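Local coordinates for protein Polyphosphate:AMP phosphotransferase (Pseudomonas aeruginosa PAO1, PDB 3CZP) that transfers phosphate from inorganic polyphosphate to AMP, making ADP, and with lower efficiency turns GMP into GDP, using magnesium as cofactor, at residues L85-Q90 / Q398-I404; W110-M114 / A135-E139; F296-V302 / P355-Q359. All coordinates share one frame; numbering follows the deposited sequence.

Contact 1 joins the two fused PPK2 domains, contact 2 is internal to the N-terminal one and contact 3 to the C-terminal one. Contact 2 is fully buried between helices 110-119 and 125-144, and its polar core is a single carboxylate oxygen shared by two aromatic donors. Contacts 1 and 3 are only partly buried and rely on loops, proline packing and backbone carbonyls; contact 3 carries a pair of exposed, stacked arginines at its rim. These two adjoin, with centres about 10 Å apart: a backbone hydrogen bond joins E86 and R357, and the H299 ring bonds to the carbonyl of G403. Q90 of contact 1 also packs on F138 of contact 2, whereas contacts 2 and 3 do not touch.

Contact 1. Residues L85-Q90 / Q398-I404; sequences LERPPQ and QLSEYGI
The ring of Y402, at the end of helix 382-402, lies along the backbone of 86-88 and reaches the carbonyl of L85. With CG anti to the backbone N (chi1 -172°), the ring is carried out from the last helical turn toward 85-90. Its hydroxyl donates to L85 O, OH to O 2.6 Å, and this oxygen sits at the ring edge. One face is covered by R87 O and by P88, whose CA stands 3.9 Å from the ring centroid, 21° off the normal, as a CH-pi contact. The pyrrolidine of P88 then wedges between the tyrosine and two aliphatic tips: CG meets I404 CD1 at 3.7 Å and L399 CD2 at 3.9 Å, while CB touches Y402 CB. P89 CD approaches Y402 CD1 at 3.7 Å. Farther along, the side-chain amides of Q90 and Q398 lie almost parallel without bonding to each other; a water accepts from both Q90 N (2.9 Å) and Q398 NE2 (2.6 Å), and Q90 OE1 takes its bond from W94 instead. Behind this shell, G403, with positive phi, closes the helix in a Schellman motif and turns the chain into strand 404-412. W351 packs on P88, Q90, Q398 and L399, and R357 makes a cation-pi contact with Y402. The segments belong to different PPK2 domains, so proline packing on a tyrosine face, one direct hydrogen bond and one bridging water join the two domains here without any salt bridge between the segments.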
loop_
_atom_site.group_PDB
_atom_site.type_symbol
_atom_site.label_atom_id
_atom_site.label_comp_id
_atom_site.label_asym_id
_atom_site.label_seq_id
_atom_site.Cartn_x
_atom_site.Cartn_y
_atom_site.Cartn_z
ATOM N N LEU A 85 3.043 8.438 -12.147
ATOM C CA LEU A 85 3.577 9.525 -12.962
ATOM C C LEU A 85 4.091 10.709 -12.151
ATOM O O LEU A 85 4.968 11.450 -12.621
ATOM C CB LEU A 85 2.467 10.110 -13.873
ATOM C CG LEU A 85 1.975 9.353 -15.097
ATOM C CD1 LEU A 85 0.710 10.097 -15.695
ATOM C CD2 LEU A 85 3.074 9.247 -16.076
ATOM N N GLU A 86 3.491 10.946 -10.988
ATOM C CA GLU A 86 3.939 12.029 -10.086
ATOM C C GLU A 86 5.080 11.638 -9.111
ATOM O O GLU A 86 5.453 12.417 -8.219
ATOM C CB GLU A 86 2.750 12.521 -9.262
ATOM C CG GLU A 86 1.663 13.213 -10.088
ATOM C CD GLU A 86 2.196 14.342 -10.969
ATOM O OE1 GLU A 86 3.191 14.998 -10.562
ATOM O OE2 GLU A 86 1.627 14.566 -12.080
ATOM N N ARG A 87 5.635 10.463 -9.321
ATOM C CA ARG A 87 6.746 9.973 -8.530
ATOM C C ARG A 87 7.915 9.518 -9.449
ATOM O O ARG A 87 7.718 9.306 -10.634
ATOM C CB ARG A 87 6.245 8.836 -7.650
ATOM C CG ARG A 87 5.392 9.335 -6.479
ATOM C CD ARG A 87 4.838 8.231 -5.643
ATOM N NE ARG A 87 4.080 8.718 -4.519
ATOM C CZ ARG A 87 2.852 9.222 -4.574
ATOM N NH1 ARG A 87 2.236 9.377 -5.720
ATOM N NH2 ARG A 87 2.306 9.677 -3.473
ATOM N N PRO A 88 9.131 9.344 -8.895
ATOM C CA PRO A 88 10.217 8.912 -9.771
ATOM C C PRO A 88 9.914 7.584 -10.472
ATOM O O PRO A 88 9.122 6.804 -9.945
ATOM C CB PRO A 88 11.401 8.802 -8.840
ATOM C CG PRO A 88 11.009 9.673 -7.614
ATOM C CD PRO A 88 9.578 9.567 -7.501
ATOM N N PRO A 89 10.374 7.437 -11.728
ATOM C CA PRO A 89 10.041 6.276 -12.550
ATOM C C PRO A 89 10.192 4.918 -11.890
ATOM O O PRO A 89 9.442 4.022 -12.244
ATOM C CB PRO A 89 11.003 6.375 -13.759
ATOM C CG PRO A 89 11.786 7.603 -13.581
ATOM C CD PRO A 89 11.099 8.439 -12.540
ATOM N N GLN A 90 11.166 4.769 -11.012
ATOM C CA GLN A 90 11.449 3.499 -10.344
ATOM C C GLN A 90 10.359 3.072 -9.294
ATOM O O GLN A 90 10.142 1.867 -9.055
ATOM C CB GLN A 90 12.826 3.580 -9.649
ATOM C CG GLN A 90 13.463 2.171 -9.456
ATOM C CD GLN A 90 14.910 2.195 -9.011
ATOM O OE1 GLN A 90 15.168 2.264 -7.823
ATOM N NE2 GLN A 90 15.867 2.043 -9.967
ATOM N N GLN A 398 18.339 8.719 -8.039
ATOM C CA GLN A 398 17.025 8.519 -8.673
ATOM C C GLN A 398 16.067 9.650 -8.245
ATOM O O GLN A 398 15.323 10.186 -9.046
ATOM C CB GLN A 398 16.397 7.137 -8.329
ATOM C CG GLN A 398 17.061 5.816 -8.876
ATOM C CD GLN A 398 17.012 5.729 -10.413
ATOM O OE1 GLN A 398 18.066 5.754 -11.070
ATOM N NE2 GLN A 398 15.792 5.634 -10.993
ATOM N N LEU A 399 16.047 9.982 -6.960
ATOM C CA LEU A 399 15.166 11.011 -6.431
ATOM C C LEU A 399 15.571 12.392 -7.044
ATOM O O LEU A 399 14.738 13.121 -7.571
ATOM C CB LEU A 399 15.227 11.036 -4.890
ATOM C CG LEU A 399 14.838 9.797 -4.069
ATOM C CD1 LEU A 399 14.945 10.137 -2.545
ATOM C CD2 LEU A 399 13.398 9.221 -4.520
ATOM N N SER A 400 16.846 12.744 -6.961
ATOM C CA SER A 400 17.372 14.008 -7.514
ATOM C C SER A 400 17.014 14.188 -8.990
ATOM O O SER A 400 16.600 15.264 -9.422
ATOM C CB SER A 400 18.897 14.034 -7.364
ATOM O OG SER A 400 19.449 15.280 -7.745
ATOM N N GLU A 401 17.212 13.124 -9.756
ATOM C CA GLU A 401 16.986 13.134 -11.190
ATOM C C GLU A 401 15.546 13.450 -11.554
ATOM O O GLU A 401 15.273 14.044 -12.592
ATOM C CB GLU A 401 17.431 11.800 -11.791
ATOM C CG GLU A 401 18.957 11.759 -11.935
ATOM C CD GLU A 401 19.539 10.589 -12.751
ATOM O OE1 GLU A 401 18.832 9.605 -13.110
ATOM O OE2 GLU A 401 20.766 10.697 -12.998
ATOM N N TYR A 402 14.617 13.059 -10.696
ATOM C CA TYR A 402 13.214 13.349 -10.908
ATOM C C TYR A 402 12.869 14.775 -10.427
ATOM O O TYR A 402 11.814 15.276 -10.712
ATOM C CB TYR A 402 12.351 12.256 -10.216
ATOM C CG TYR A 402 10.892 12.380 -10.563
ATOM C CD1 TYR A 402 10.423 12.029 -11.807
ATOM C CD2 TYR A 402 10.002 12.899 -9.659
ATOM C CE1 TYR A 402 9.122 12.163 -12.100
ATOM C CE2 TYR A 402 8.703 13.069 -9.978
ATOM C CZ TYR A 402 8.254 12.675 -11.187
ATOM O OH TYR A 402 6.906 12.862 -11.509
ATOM N N GLY A 403 13.784 15.450 -9.724
ATOM C CA GLY A 403 13.560 16.853 -9.255
ATOM C C GLY A 403 13.247 16.936 -7.752
ATOM O O GLY A 403 12.852 17.974 -7.241
ATOM N N ILE A 404 13.418 15.832 -7.031
ATOM C CA ILE A 404 13.246 15.832 -5.585
ATOM C C ILE A 404 14.470 16.460 -4.970
ATOM O O ILE A 404 15.598 16.117 -5.295
ATOM C CB ILE A 404 12.994 14.409 -5.000
ATOM C CG1 ILE A 404 11.815 13.742 -5.763
ATOM C CG2 ILE A 404 12.800 14.483 -3.503
ATOM C CD1 ILE A 404 11.231 12.462 -5.135
HETATM O O HOH W 1 13.400 6.552 -10.472
#

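Contact 2. Residues W110-M114 / A135-E139; sequences WYSQM and AERFE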
loop_
_atom_site.group_PDB
_atom_site.type_symbol
_atom_site.label_atom_id
_atom_site.label_comp_id
_atom_site.label_asym_id
_atom_site.label_seq_id
_atom_site.Cartn_x
_atom_site.Cartn_y
_atom_site.Cartn_z
ATOM N N TRP A 110 11.184 -2.399 -16.969
ATOM C CA TRP A 110 12.163 -1.351 -17.259
ATOM C C TRP A 110 12.860 -1.513 -18.651
ATOM O O TRP A 110 13.101 -0.546 -19.332
ATOM C CB TRP A 110 13.141 -1.255 -16.085
ATOM C CG TRP A 110 13.598 -2.528 -15.473
ATOM C CD1 TRP A 110 14.712 -3.210 -15.787
ATOM C CD2 TRP A 110 12.945 -3.277 -14.423
ATOM N NE1 TRP A 110 14.831 -4.307 -14.993
ATOM C CE2 TRP A 110 13.754 -4.390 -14.153
ATOM C CE3 TRP A 110 11.757 -3.111 -13.687
ATOM C CZ2 TRP A 110 13.443 -5.315 -13.150
ATOM C CZ3 TRP A 110 11.430 -4.056 -12.719
ATOM C CH2 TRP A 110 12.271 -5.141 -12.472
ATOM N N TYR A 111 13.094 -2.732 -19.102
ATOM C CA TYR A 111 13.636 -3.008 -20.430
ATOM C C TYR A 111 12.751 -2.603 -21.583
ATOM O O TYR A 111 13.231 -1.981 -22.532
ATOM C CB TYR A 111 14.000 -4.473 -20.542
ATOM C CG TYR A 111 15.064 -4.857 -19.576
ATOM C CD1 TYR A 111 16.342 -4.305 -19.680
ATOM C CD2 TYR A 111 14.819 -5.720 -18.551
ATOM C CE1 TYR A 111 17.340 -4.620 -18.800
ATOM C CE2 TYR A 111 15.807 -6.035 -17.655
ATOM C CZ TYR A 111 17.101 -5.505 -17.814
ATOM O OH TYR A 111 18.125 -5.824 -16.908
ATOM N N SER A 112 11.466 -2.917 -21.509
ATOM C CA SER A 112 10.506 -2.480 -22.519
ATOM C C SER A 112 10.525 -0.967 -22.577
ATOM O O SER A 112 10.550 -0.386 -23.632
ATOM C CB SER A 112 9.079 -2.953 -22.222
ATOM O OG SER A 112 9.068 -4.260 -21.682
ATOM N N GLN A 113 10.498 -0.322 -21.420
ATOM C CA GLN A 113 10.543 1.126 -21.377
ATOM C C GLN A 113 11.757 1.717 -22.102
ATOM O O GLN A 113 11.575 2.530 -23.027
ATOM C CB GLN A 113 10.488 1.609 -19.927
ATOM C CG GLN A 113 9.136 1.318 -19.202
ATOM C CD GLN A 113 9.053 2.022 -17.867
ATOM O OE1 GLN A 113 10.071 2.215 -17.201
ATOM N NE2 GLN A 113 7.830 2.374 -17.447
HETATM N N MSE A 114 12.977 1.305 -21.724
HETATM C CA MSE A 114 14.221 1.838 -22.357
HETATM C C MSE A 114 14.408 1.483 -23.869
HETATM O O MSE A 114 14.834 2.318 -24.648
HETATM C CB MSE A 114 15.446 1.457 -21.506
HETATM C CG MSE A 114 15.982 0.102 -21.706
HETATM SE SE MSE A 114 17.450 -0.378 -20.551
HETATM C CE MSE A 114 16.567 -0.418 -18.744
ATOM N N ALA A 135 19.516 -0.374 -14.355
ATOM C CA ALA A 135 18.877 -1.649 -14.317
ATOM C C ALA A 135 19.845 -2.652 -13.695
ATOM O O ALA A 135 19.465 -3.408 -12.773
ATOM C CB ALA A 135 18.464 -2.098 -15.736
ATOM N N GLU A 136 21.094 -2.630 -14.161
ATOM C CA GLU A 136 22.079 -3.553 -13.644
ATOM C C GLU A 136 22.164 -3.347 -12.136
ATOM O O GLU A 136 22.108 -4.294 -11.380
ATOM C CB GLU A 136 23.418 -3.404 -14.384
ATOM C CG GLU A 136 24.482 -4.446 -14.144
ATOM C CD GLU A 136 25.208 -4.313 -12.808
ATOM O OE1 GLU A 136 25.265 -3.234 -12.180
ATOM O OE2 GLU A 136 25.726 -5.356 -12.377
ATOM N N ARG A 137 22.264 -2.104 -11.679
ATOM C CA ARG A 137 22.393 -1.814 -10.242
ATOM C C ARG A 137 21.111 -2.219 -9.426
ATOM O O ARG A 137 21.219 -2.670 -8.299
ATOM C CB ARG A 137 22.790 -0.339 -10.020
ATOM C CG ARG A 137 24.237 -0.019 -10.471
ATOM C CD ARG A 137 24.684 1.428 -10.155
ATOM N NE ARG A 137 23.604 2.440 -10.308
ATOM C CZ ARG A 137 23.348 3.200 -11.386
ATOM N NH1 ARG A 137 24.071 3.135 -12.472
ATOM N NH2 ARG A 137 22.335 4.049 -11.354
ATOM N N PHE A 138 19.948 -1.937 -9.970
ATOM C CA PHE A 138 18.661 -2.272 -9.350
ATOM C C PHE A 138 18.594 -3.804 -9.210
ATOM O O PHE A 138 18.459 -4.319 -8.107
ATOM C CB PHE A 138 17.552 -1.687 -10.201
ATOM C CG PHE A 138 16.166 -2.003 -9.735
ATOM C CD1 PHE A 138 15.713 -1.612 -8.535
ATOM C CD2 PHE A 138 15.304 -2.727 -10.551
ATOM C CE1 PHE A 138 14.443 -1.934 -8.117
ATOM C CE2 PHE A 138 14.039 -3.004 -10.146
ATOM C CZ PHE A 138 13.607 -2.604 -8.923
ATOM N N GLU A 139 18.783 -4.521 -10.315
ATOM C CA GLU A 139 18.756 -5.994 -10.252
ATOM C C GLU A 139 19.767 -6.570 -9.295
ATOM O O GLU A 139 19.453 -7.519 -8.588
ATOM C CB GLU A 139 18.925 -6.628 -11.588
ATOM C CG GLU A 139 17.767 -6.203 -12.479
ATOM C CD GLU A 139 17.811 -6.735 -13.824
ATOM O OE1 GLU A 139 18.729 -7.533 -14.126
ATOM O OE2 GLU A 139 16.897 -6.307 -14.626
#
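Two hydrogen bonds converge on one carboxylate oxygen, E139 OE2. W110 NE1 donates to it at 2.9 Å, nearly straight and in the indole plane, meeting the anti lone pair of E139 OE2, the one turned away from OE1. Y111 OH donates to the same OE2 at 2.6 Å, arriving from above the carboxylate plane. E139 OE1 forms a salt bridge with K151, which also bonds to Y111 OH, so the buried charge is probably compensated. The aromatic contact is T-shaped: the edge of F138 points at the face of the six-membered ring of W110, planes at 88°, with F138 CE2 3.6 Å from W110 CH2. W110 holds CG between its backbone N and carbonyl carbon (chi1 41°), which sends the indole across toward helix 125-144. Apolar packing centres on the A135 methyl, where CB meets W110 CD1 and the selenomethionine methyl M114 CE, each at 3.9 Å. The short helix segments run antiparallel at 174° with axes 12.5 Å apart, a spacing bridged by W110, Y111, F138 and E139. Around them, W110 and Y111 pack on L47 of strand 44-50, V199 of helix 186-203 meets Y111 and M114, and F93 and W94 of helix 91-96 add edge-to-face partners to W110 and F138.

Contact 3. Residues F296-V302 / P355-Q359; sequences FRQHSLV and PARRQ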
loop_
_atom_site.group_PDB
_atom_site.type_symbol
_atom_site.label_atom_id
_atom_site.label_comp_id
_atom_site.label_asym_id
_atom_site.label_seq_id
_atom_site.Cartn_x
_atom_site.Cartn_y
_atom_site.Cartn_z
ATOM N N PHE A 296 7.937 25.358 -7.045
ATOM C CA PHE A 296 7.888 24.138 -6.275
ATOM C C PHE A 296 7.068 23.021 -6.911
ATOM O O PHE A 296 7.257 21.867 -6.586
ATOM C CB PHE A 296 7.374 24.428 -4.872
ATOM C CG PHE A 296 7.713 23.345 -3.892
ATOM C CD1 PHE A 296 9.042 23.072 -3.576
ATOM C CD2 PHE A 296 6.735 22.626 -3.262
ATOM C CE1 PHE A 296 9.361 22.063 -2.662
ATOM C CE2 PHE A 296 7.081 21.616 -2.397
ATOM C CZ PHE A 296 8.393 21.365 -2.110
ATOM N N ARG A 297 6.139 23.362 -7.810
ATOM C CA ARG A 297 5.337 22.359 -8.553
ATOM C C ARG A 297 6.147 21.371 -9.344
ATOM O O ARG A 297 5.692 20.286 -9.627
ATOM C CB ARG A 297 4.422 23.047 -9.581
ATOM C CG ARG A 297 3.354 23.848 -8.937
ATOM C CD ARG A 297 2.490 24.571 -9.936
ATOM N NE ARG A 297 1.377 25.145 -9.188
ATOM C CZ ARG A 297 0.323 24.453 -8.769
ATOM N NH1 ARG A 297 -0.627 25.075 -8.081
ATOM N NH2 ARG A 297 0.195 23.156 -9.069
ATOM N N GLN A 298 7.321 21.811 -9.761
ATOM C CA GLN A 298 8.263 20.999 -10.503
ATOM C C GLN A 298 9.088 20.111 -9.593
ATOM O O GLN A 298 9.899 19.323 -10.069
ATOM C CB GLN A 298 9.163 21.955 -11.277
ATOM C CG GLN A 298 10.503 21.423 -11.733
ATOM C CD GLN A 298 11.220 22.403 -12.654
ATOM O OE1 GLN A 298 10.800 23.567 -12.790
ATOM N NE2 GLN A 298 12.336 21.945 -13.263
ATOM N N HIS A 299 8.854 20.196 -8.290
ATOM C CA HIS A 299 9.726 19.603 -7.312
ATOM C C HIS A 299 8.979 18.918 -6.175
ATOM O O HIS A 299 7.763 19.001 -6.040
ATOM C CB HIS A 299 10.620 20.704 -6.687
ATOM C CG HIS A 299 11.598 21.313 -7.651
ATOM N ND1 HIS A 299 12.707 20.632 -8.126
ATOM C CD2 HIS A 299 11.627 22.529 -8.238
ATOM C CE1 HIS A 299 13.377 21.412 -8.960
ATOM N NE2 HIS A 299 12.737 22.565 -9.050
ATOM N N SER A 300 9.754 18.252 -5.332
ATOM C CA SER A 300 9.266 17.924 -4.010
ATOM C C SER A 300 10.473 17.982 -3.066
ATOM O O SER A 300 11.578 18.226 -3.507
ATOM C CB SER A 300 8.512 16.578 -4.012
ATOM O OG SER A 300 9.380 15.583 -4.450
ATOM N N LEU A 301 10.233 17.781 -1.770
ATOM C CA LEU A 301 11.282 17.919 -0.779
ATOM C C LEU A 301 11.328 16.668 0.062
ATOM O O LEU A 301 10.290 16.146 0.445
ATOM C CB LEU A 301 11.030 19.171 0.079
ATOM C CG LEU A 301 12.034 19.714 1.106
ATOM C CD1 LEU A 301 13.306 20.073 0.413
ATOM C CD2 LEU A 301 11.431 20.985 1.779
ATOM N N VAL A 302 12.545 16.187 0.304
ATOM C CA VAL A 302 12.829 15.155 1.335
ATOM C C VAL A 302 13.850 15.688 2.299
ATOM O O VAL A 302 14.967 16.050 1.890
ATOM C CB VAL A 302 13.303 13.827 0.680
ATOM C CG1 VAL A 302 13.774 12.815 1.740
ATOM C CG2 VAL A 302 12.160 13.238 -0.146
ATOM N N PRO A 355 7.723 11.318 -1.631
ATOM C CA PRO A 355 6.635 12.239 -1.975
ATOM C C PRO A 355 6.303 12.348 -3.461
ATOM O O PRO A 355 7.173 12.219 -4.318
ATOM C CB PRO A 355 7.118 13.579 -1.376
ATOM C CG PRO A 355 8.604 13.462 -1.363
ATOM C CD PRO A 355 8.910 12.023 -1.110
ATOM N N ALA A 356 5.029 12.530 -3.766
ATOM C CA ALA A 356 4.630 13.008 -5.076
ATOM C C ALA A 356 5.148 14.450 -5.300
ATOM O O ALA A 356 5.532 15.144 -4.363
ATOM C CB ALA A 356 3.158 12.971 -5.201
ATOM N N ARG A 357 5.068 14.921 -6.526
ATOM C CA ARG A 357 5.402 16.306 -6.820
ATOM C C ARG A 357 4.596 17.260 -5.940
ATOM O O ARG A 357 3.417 17.062 -5.696
ATOM C CB ARG A 357 5.112 16.648 -8.272
ATOM C CG ARG A 357 6.104 16.017 -9.239
ATOM C CD ARG A 357 7.044 17.073 -9.787
ATOM N NE ARG A 357 7.969 16.467 -10.735
ATOM C CZ ARG A 357 7.978 16.663 -12.051
ATOM N NH1 ARG A 357 7.118 17.511 -12.647
ATOM N NH2 ARG A 357 8.894 16.007 -12.773
ATOM N N ARG A 358 5.274 18.317 -5.513
ATOM C CA ARG A 358 4.734 19.365 -4.670
ATOM C C ARG A 358 4.585 18.964 -3.220
ATOM O O ARG A 358 4.108 19.744 -2.469
ATOM C CB ARG A 358 3.408 19.881 -5.206
ATOM C CG ARG A 358 3.234 21.356 -4.966
ATOM C CD ARG A 358 2.174 21.842 -5.886
ATOM N NE ARG A 358 1.585 23.074 -5.387
ATOM C CZ ARG A 358 0.275 23.286 -5.284
ATOM N NH1 ARG A 358 -0.601 22.335 -5.652
ATOM N NH2 ARG A 358 -0.164 24.454 -4.823
ATOM N N GLN A 359 5.028 17.774 -2.825
ATOM C CA GLN A 359 4.894 17.329 -1.441
ATOM C C GLN A 359 6.244 17.435 -0.728
ATOM O O GLN A 359 7.305 17.604 -1.357
ATOM C CB GLN A 359 4.357 15.874 -1.331
ATOM C CG GLN A 359 2.986 15.605 -1.944
ATOM C CD GLN A 359 2.477 14.120 -1.775
ATOM O OE1 GLN A 359 3.244 13.182 -1.509
ATOM N NE2 GLN A 359 1.165 13.942 -1.899
#
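F296 brings the edge of its ring to the turn at 356-359, CE2 lying 3.5 Å from R358 O, near the ring plane. R297 follows with an extended chain that runs beside R358 in the same direction. Their guanidinium groups stack flat, centres 3.7 Å apart and planes at 28°, with no hydrogen bond between them; the charges should repel, a cost that exposure to solvent would lessen. The carbonyls of R297 and Q298 meet the bent side chain of R357: R297 O is 3.5 Å from its CD, and Q298 O lies over a face of its guanidinium. H299 contributes its backbone, accepting from R358 N at O to N 2.6 Å, while its imidazole is held by D497 and G403. S300 turns its CB toward the turn, 3.1 Å from Q359 O and 3.3 Å from A356 O. L301 N then donates to Q359 O at 3.0 Å, and L301 O packs against P355 CG. V302 ends the run with CG2 on P355 CD, 3.6 Å apart, the two side chains crossing at about a right angle. The type II turn from A356 to Q359 is closed by its own backbone bond; a further bond runs from A356 N to Q359 OE1, the donor standing above the amide plane rather than on a lone pair. The turn leads into strand 360-364, the parallel neighbour of 300-307 in the 2-3-1-4-5 sheet of the C-terminal P-loop-type domain. Two backbone bonds thus fix the turn to H299 and L301, where the chain enters strand 300-307, while the arginine side chains contribute stacking and van der Waals contact rather than hydrogen bonds across the segments.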